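Local coordinates for protein AGR_L_2016p (Agrobacterium tumefaciens, PDB 2GVH) that probably hydrolyses the thioester bond of acyl-CoA substrates, as a hot-dog-fold thioesterase with two such domains in one chain, at residues E110-T115 with R119-C124. Sequence-based numbering, arbitrary orientation.
Sequences EMVAET and RQQHTC
T115 OG1 accepts the backbone N-H of Q120 in a straight bond of 2.9 Å, and the same hydroxyl is hydrogen-bonded to I117 O inside the turn. Threonine suits the turn end of this β-hairpin, which joins strands 104-115 and 121-133 of the first hot-dog domain: with chi1 at 54°, OG1 sits between the backbone N and the carbonyl carbon and faces the returning chain, while T115 CG2 makes a CH-pi contact over one face of the H122 ring, 3.6 Å from H122 CE1. T115 N in turn donates to Q120 O (2.9 Å), and two residues further along, H122 N meets A113 O head-on at 2.8 Å. Beyond this the pairing slackens, and a side chain steps in: T123 OG1 bridges the strands, weakly accepting from A113 N and weakly donating to M111 O. The small methyl of A113 leaves room for T123 OG1, 3.4 Å from A113 CB. E114 starts from the sheet face it shares with V112 and Q121, and its salt bridge ties the first strand's end to R119 in the turn. The E114 chain is extended, that of R119 bends at chi3; carboxylate and guanidinium lie nearly coplanar, 26° apart, and R119 NE points straight at E114 OE1, 2.7 Å away.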
# COMPACT_ATOMS: atom_id res chain seq x y z
N GLU B 110 0.43 20.60 12.68
CA GLU B 110 0.13 21.52 11.61
C GLU B 110 0.32 20.83 10.30
O GLU B 110 1.31 20.12 10.11
CB GLU B 110 1.03 22.75 11.67
CG GLU B 110 0.46 23.94 12.40
N MSE B 111 -0.63 21.02 9.40
CA MSE B 111 -0.57 20.48 8.05
C MSE B 111 -0.49 21.61 7.00
O MSE B 111 -1.48 22.33 6.70
CB MSE B 111 -1.77 19.58 7.77
CG MSE B 111 -1.95 19.24 6.28
SE MSE B 111 -3.56 18.15 5.90
CE MSE B 111 -3.48 18.10 4.01
N VAL B 112 0.68 21.78 6.43
CA VAL B 112 0.86 22.84 5.48
C VAL B 112 1.13 22.34 4.06
O VAL B 112 2.05 21.59 3.80
CB VAL B 112 2.01 23.73 5.92
CG1 VAL B 112 2.26 24.78 4.84
CG2 VAL B 112 1.69 24.38 7.29
N ALA B 113 0.34 22.80 3.12
CA ALA B 113 0.55 22.42 1.76
C ALA B 113 1.13 23.59 1.01
O ALA B 113 0.60 24.69 1.10
CB ALA B 113 -0.77 21.98 1.15
N GLU B 114 2.22 23.36 0.27
CA GLU B 114 2.82 24.37 -0.58
C GLU B 114 2.83 23.89 -2.02
O GLU B 114 3.18 22.74 -2.25
CB GLU B 114 4.24 24.66 -0.12
CG GLU B 114 4.31 25.51 1.10
CD GLU B 114 5.73 25.70 1.66
OE1 GLU B 114 6.71 25.73 0.87
OE2 GLU B 114 5.84 25.82 2.90
N THR B 115 2.46 24.73 -2.99
CA THR B 115 2.47 24.29 -4.37
C THR B 115 3.88 23.85 -4.72
O THR B 115 4.84 24.41 -4.20
CB THR B 115 2.05 25.36 -5.41
OG1 THR B 115 2.83 26.54 -5.24
CG2 THR B 115 0.61 25.70 -5.30
N ARG B 119 5.74 27.36 -4.85
CA ARG B 119 5.85 27.31 -3.35
C ARG B 119 4.90 28.27 -2.62
O ARG B 119 5.29 29.02 -1.71
CB ARG B 119 7.30 27.55 -2.89
CG ARG B 119 7.91 26.41 -2.14
CD ARG B 119 9.17 26.85 -1.37
NE ARG B 119 9.15 26.35 -0.01
CZ ARG B 119 10.20 26.29 0.80
NH1 ARG B 119 11.40 26.73 0.38
NH2 ARG B 119 10.06 25.81 2.03
N GLN B 120 3.64 28.28 -3.02
CA GLN B 120 2.66 29.12 -2.37
C GLN B 120 1.95 28.27 -1.33
O GLN B 120 1.52 27.15 -1.63
CB GLN B 120 1.63 29.61 -3.35
CG GLN B 120 2.19 30.13 -4.67
CD GLN B 120 1.10 30.20 -5.72
OE1 GLN B 120 0.08 29.51 -5.61
NE2 GLN B 120 1.32 30.98 -6.77
N GLN B 121 1.79 28.81 -0.13
CA GLN B 121 1.08 28.09 0.91
C GLN B 121 -0.43 28.12 0.64
O GLN B 121 -1.03 29.19 0.57
CB GLN B 121 1.35 28.69 2.25
CG GLN B 121 2.73 29.19 2.49
CD GLN B 121 2.76 29.87 3.84
OE1 GLN B 121 2.48 31.08 3.95
NE2 GLN B 121 3.00 29.09 4.89
N HIS B 122 -1.03 26.94 0.52
CA HIS B 122 -2.43 26.82 0.18
C HIS B 122 -3.28 26.37 1.33
O HIS B 122 -4.48 26.65 1.39
CB HIS B 122 -2.63 25.85 -0.96
CG HIS B 122 -2.59 26.50 -2.29
ND1 HIS B 122 -2.91 25.83 -3.45
CD2 HIS B 122 -2.25 27.76 -2.65
CE1 HIS B 122 -2.76 26.65 -4.47
NE2 HIS B 122 -2.36 27.83 -4.02
N THR B 123 -2.70 25.61 2.24
CA THR B 123 -3.45 25.22 3.44
C THR B 123 -2.60 25.41 4.64
O THR B 123 -1.40 25.52 4.56
CB THR B 123 -3.92 23.72 3.52
OG1 THR B 123 -2.79 22.87 3.77
CG2 THR B 123 -4.74 23.24 2.29
N CYS B 124 -3.26 25.36 5.79
CA CYS B 124 -2.59 25.49 7.02
C CYS B 124 -3.44 24.99 8.18
O CYS B 124 -3.77 25.73 9.09
CB CYS B 124 -2.26 26.94 7.23
SG CYS B 124 -1.20 27.05 8.65